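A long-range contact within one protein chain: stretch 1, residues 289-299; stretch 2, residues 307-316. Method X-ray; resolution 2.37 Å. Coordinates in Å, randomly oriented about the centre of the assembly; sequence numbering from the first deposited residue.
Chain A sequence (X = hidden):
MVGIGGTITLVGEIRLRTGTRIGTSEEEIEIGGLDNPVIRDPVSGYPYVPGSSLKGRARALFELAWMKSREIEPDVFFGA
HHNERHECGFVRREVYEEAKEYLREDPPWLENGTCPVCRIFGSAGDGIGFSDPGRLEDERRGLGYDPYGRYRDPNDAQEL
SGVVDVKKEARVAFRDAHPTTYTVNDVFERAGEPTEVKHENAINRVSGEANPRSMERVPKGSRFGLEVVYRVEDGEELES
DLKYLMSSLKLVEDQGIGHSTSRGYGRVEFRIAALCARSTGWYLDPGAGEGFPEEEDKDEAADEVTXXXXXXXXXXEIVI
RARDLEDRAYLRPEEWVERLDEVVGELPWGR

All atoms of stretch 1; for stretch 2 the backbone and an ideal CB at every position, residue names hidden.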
# COMPACT_ATOMS: atom_id res chain seq x y z
N GLY A 289 -10.66 -25.70 4.90
CA GLY A 289 -9.69 -24.72 5.34
C GLY A 289 -8.23 -25.07 5.21
O GLY A 289 -7.80 -26.18 5.52
N GLU A 290 -7.45 -24.11 4.72
CA GLU A 290 -6.00 -24.20 4.76
C GLU A 290 -5.55 -23.24 5.85
O GLU A 290 -5.91 -22.06 5.83
CB GLU A 290 -5.37 -23.85 3.41
CG GLU A 290 -6.03 -24.52 2.22
CD GLU A 290 -5.13 -24.54 0.99
OE1 GLU A 290 -5.49 -25.22 0.01
OE2 GLU A 290 -4.07 -23.88 1.02
N GLY A 291 -4.78 -23.74 6.81
CA GLY A 291 -4.33 -22.89 7.90
C GLY A 291 -2.97 -22.27 7.66
O GLY A 291 -2.12 -22.84 6.97
N PHE A 292 -2.76 -21.09 8.25
CA PHE A 292 -1.48 -20.40 8.18
C PHE A 292 -1.38 -19.35 9.28
O PHE A 292 -2.33 -18.60 9.51
CB PHE A 292 -1.29 -19.75 6.81
CG PHE A 292 0.09 -19.17 6.60
CD1 PHE A 292 1.13 -19.98 6.18
CD2 PHE A 292 0.34 -17.83 6.84
CE1 PHE A 292 2.40 -19.46 5.99
CE2 PHE A 292 1.60 -17.30 6.66
CZ PHE A 292 2.64 -18.12 6.24
N PRO A 293 -0.22 -19.29 9.95
CA PRO A 293 0.88 -20.24 9.76
C PRO A 293 0.73 -21.49 10.62
O PRO A 293 0.41 -21.38 11.81
CB PRO A 293 2.11 -19.43 10.18
CG PRO A 293 1.58 -18.53 11.24
CD PRO A 293 0.17 -18.18 10.84
N GLU A 294 0.94 -22.65 10.03
CA GLU A 294 0.96 -23.90 10.79
C GLU A 294 2.36 -24.14 11.35
O GLU A 294 3.29 -23.40 11.03
CB GLU A 294 0.49 -25.06 9.93
CG GLU A 294 -1.01 -25.04 9.67
CD GLU A 294 -1.43 -25.97 8.55
OE1 GLU A 294 -0.55 -26.52 7.86
OE2 GLU A 294 -2.66 -26.15 8.35
N GLU A 295 2.50 -25.17 12.19
CA GLU A 295 3.78 -25.49 12.80
C GLU A 295 4.86 -25.70 11.74
O GLU A 295 6.00 -25.27 11.91
CB GLU A 295 3.67 -26.73 13.69
CG GLU A 295 4.89 -26.96 14.57
CD GLU A 295 4.78 -28.20 15.43
OE1 GLU A 295 3.94 -29.07 15.12
OE2 GLU A 295 5.53 -28.30 16.43
N GLU A 296 4.49 -26.38 10.66
CA GLU A 296 5.41 -26.61 9.55
C GLU A 296 5.93 -25.29 8.97
O GLU A 296 7.12 -25.17 8.68
CB GLU A 296 4.72 -27.43 8.45
CG GLU A 296 5.61 -27.71 7.26
CD GLU A 296 4.97 -28.67 6.27
OE1 GLU A 296 5.49 -28.77 5.13
OE2 GLU A 296 3.97 -29.33 6.63
N ASP A 297 5.05 -24.31 8.82
CA ASP A 297 5.42 -23.00 8.30
C ASP A 297 6.44 -22.30 9.20
O ASP A 297 7.34 -21.61 8.72
CB ASP A 297 4.20 -22.09 8.14
CG ASP A 297 3.18 -22.64 7.16
OD1 ASP A 297 3.52 -22.79 5.96
OD2 ASP A 297 2.03 -22.89 7.57
N LYS A 298 6.28 -22.48 10.51
CA LYS A 298 7.16 -21.85 11.49
C LYS A 298 8.57 -22.46 11.45
O LYS A 298 9.56 -21.73 11.51
CB LYS A 298 6.57 -21.98 12.89
CG LYS A 298 5.21 -21.31 13.03
CD LYS A 298 4.61 -21.50 14.41
CE LYS A 298 3.17 -21.02 14.45
NZ LYS A 298 2.58 -21.11 15.81
N ASP A 299 8.64 -23.78 11.36
CA ASP A 299 9.92 -24.48 11.24
C ASP A 299 10.62 -24.09 9.94
O ASP A 299 11.83 -23.90 9.91
CB ASP A 299 9.73 -25.99 11.31
CG ASP A 299 9.27 -26.47 12.67
OD1 ASP A 299 9.37 -25.69 13.65
OD2 ASP A 299 8.82 -27.63 12.78
N UNK A 307 8.03 -13.43 12.45
CA UNK A 307 6.67 -13.07 12.85
C UNK A 307 5.77 -14.29 12.94
O UNK A 307 4.82 -14.32 13.73
CB UNK A 307 6.08 -12.06 11.87
N UNK A 308 6.06 -15.30 12.12
CA UNK A 308 5.21 -16.48 12.03
C UNK A 308 5.14 -17.25 13.35
O UNK A 308 4.11 -17.86 13.66
CB UNK A 308 5.72 -17.40 10.92
N UNK A 309 6.21 -17.20 14.13
CA UNK A 309 6.24 -17.91 15.41
C UNK A 309 5.36 -17.25 16.47
O UNK A 309 5.02 -17.88 17.47
CB UNK A 309 7.68 -18.00 15.92
N UNK A 310 4.99 -16.00 16.24
CA UNK A 310 4.15 -15.27 17.19
C UNK A 310 2.67 -15.46 16.90
O UNK A 310 1.82 -15.01 17.68
CB UNK A 310 4.49 -13.78 17.16
N UNK A 311 2.39 -16.10 15.78
CA UNK A 311 1.04 -16.26 15.28
C UNK A 311 0.45 -17.63 15.55
O UNK A 311 1.11 -18.64 15.42
CB UNK A 311 1.02 -15.98 13.78
N UNK A 312 -0.82 -17.62 15.90
CA UNK A 312 -1.63 -18.81 15.90
C UNK A 312 -2.17 -18.94 14.48
O UNK A 312 -2.29 -17.96 13.77
CB UNK A 312 -2.75 -18.75 16.95
N UNK A 313 -2.46 -20.15 14.05
CA UNK A 313 -2.89 -20.35 12.67
C UNK A 313 -4.29 -19.81 12.42
O UNK A 313 -5.16 -19.87 13.28
CB UNK A 313 -2.84 -21.84 12.32
N UNK A 314 -4.51 -19.28 11.23
CA UNK A 314 -5.83 -18.83 10.83
C UNK A 314 -6.33 -19.61 9.64
O UNK A 314 -5.56 -20.11 8.81
CB UNK A 314 -5.82 -17.33 10.51
N UNK A 315 -7.65 -19.69 9.57
CA UNK A 315 -8.31 -20.45 8.53
C UNK A 315 -8.55 -19.62 7.28
O UNK A 315 -9.12 -18.52 7.33
CB UNK A 315 -9.64 -21.01 9.05
N UNK A 316 -8.10 -20.16 6.15
CA UNK A 316 -8.33 -19.53 4.86
C UNK A 316 -8.89 -20.55 3.88
O UNK A 316 -8.94 -21.74 4.17
CB UNK A 316 -7.04 -18.91 4.32

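Position 307 opens the stretch with helical backbone angles, and its ideal CB has nothing of stretch 1 within 5.5 Å. Stretch 1 therefore sets no preference here. The deposited residue is Tyr307, whose ring makes no contact with stretch 1.

Position 308 is far more constrained. Its CA-to-CB bond points toward stretch 1, with the ideal CB 4.2 Å from CB of Pro293 and 4.5 Å from CG of Lys298. Beyond these lies the ring of Phe292, so the surroundings are mostly carbon and a branched or long aliphatic side chain would suit: leucine, isoleucine or methionine. The residue is Leu308, with chi1 m and chi2 t. Its CD2 lies 3.9 Å from CE2 of Phe292 and 4.1 Å from CB of Pro293, while its CD1 comes 4.0 Å from O of Asp297. The forked end thus spans the space between the proline, the aromatic ring and the helix.

At 309 the bond points sideways, and the ideal CB is 4.9 Å from CD of Lys298. Many small or polar residues would be tolerated. Ser309 sets its OG 4.3 Å from CB of Lys298, a loose contact. Position 310 points away and finds nothing of stretch 1 near its CB; polar residues fit readily, and it is Asp310.

Position 311 has left the helical region and points toward stretch 1, its ideal CB only 3.6 Å from CG of Pro293. An apolar residue suits this proline edge. The residue is Leu311, whose CB makes the contact; both chi angles lie off the usual wells. Its backbone does as much as its side chain, since NZ of Lys298 donates a hydrogen bond to O of Leu311 at 2.9 Å, a bond available to any residue type.

Position 312 points away, but the nearby lysine amine would favour an acid long enough to turn back. Glu312 brings OE2 to 4.2 Å from NZ of Lys298, close enough for electrostatic attraction but beyond a salt bridge.

At 313 the ideal CB already lies 3.3 Å from O of Pro293, so a small side chain is an economical choice. Ala313 has just this methyl.

Position 314 begins an antiparallel pairing with stretch 1. Its N donates to O of Phe292 (2.9 Å) and its O accepts from N of Phe292 (3.0 Å), whatever the side chain. The CB shares a face with Phe292, and several types could fit; Glu314 is found.

Position 315, opposite Gly291 in a non-hydrogen-bonded pair, faces the other way, where the glycine offers no side chain. A long polar residue is acceptable, and Arg315 is present, poorly ordered.

Position 316 pairs with Glu290 through two 2.9 Å bonds, N to O of Glu290 and O from N of Glu290. Its CB shares the face of Phe292, where an aromatic ring could lie along the strand. Tyr316 sets CE2 4.3 Å from CB of Phe292, and a water links its OH (2.7 Å from the water O) to O of Phe292 (3.0 Å from the same water O).

Stretch 2 307-316: YLSDLEAERY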
# COMPACT_ATOMS: atom_id res chain seq x y z
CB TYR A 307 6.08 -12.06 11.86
CG TYR A 307 4.70 -11.55 12.23
CD1 TYR A 307 4.43 -11.06 13.50
CD2 TYR A 307 3.67 -11.54 11.30
CE1 TYR A 307 3.18 -10.57 13.84
CE2 TYR A 307 2.41 -11.06 11.62
CZ TYR A 307 2.17 -10.58 12.89
OH TYR A 307 0.92 -10.10 13.21
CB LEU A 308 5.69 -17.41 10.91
CG LEU A 308 5.64 -16.81 9.50
CD1 LEU A 308 5.93 -17.87 8.45
CD2 LEU A 308 4.31 -16.11 9.21
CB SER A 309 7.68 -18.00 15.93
OG SER A 309 8.49 -18.82 15.09
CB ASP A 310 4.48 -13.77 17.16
CG ASP A 310 5.93 -13.49 17.50
OD1 ASP A 310 6.61 -14.39 18.02
OD2 ASP A 310 6.39 -12.35 17.25
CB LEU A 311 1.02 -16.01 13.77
CG LEU A 311 0.68 -14.61 13.28
CD1 LEU A 311 1.09 -13.58 14.30
CD2 LEU A 311 1.34 -14.34 11.94
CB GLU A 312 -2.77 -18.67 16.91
CG GLU A 312 -3.01 -19.89 17.77
CD GLU A 312 -1.78 -20.37 18.52
OE1 GLU A 312 -1.59 -19.97 19.68
OE2 GLU A 312 -1.00 -21.17 17.95
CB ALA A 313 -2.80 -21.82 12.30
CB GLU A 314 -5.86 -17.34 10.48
CG GLU A 314 -6.62 -16.45 11.47
CD GLU A 314 -5.74 -15.78 12.48
OE1 GLU A 314 -4.86 -14.99 12.08
OE2 GLU A 314 -5.97 -15.97 13.69
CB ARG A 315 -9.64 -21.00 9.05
CG ARG A 315 -9.52 -22.24 9.93
CD ARG A 315 -10.78 -22.47 10.74
NE ARG A 315 -10.85 -23.85 11.21
CZ ARG A 315 -11.40 -24.26 12.35
NH1 ARG A 315 -11.91 -23.40 13.22
NH2 ARG A 315 -11.40 -25.56 12.63
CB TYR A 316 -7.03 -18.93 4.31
CG TYR A 316 -6.40 -17.91 5.23
CD1 TYR A 316 -6.81 -16.58 5.22
CD2 TYR A 316 -5.38 -18.27 6.11
CE1 TYR A 316 -6.24 -15.65 6.06
CE2 TYR A 316 -4.80 -17.34 6.95
CZ TYR A 316 -5.23 -16.03 6.92
OH TYR A 316 -4.65 -15.10 7.75
O HOH W 1 -2.44 -15.58 9.29
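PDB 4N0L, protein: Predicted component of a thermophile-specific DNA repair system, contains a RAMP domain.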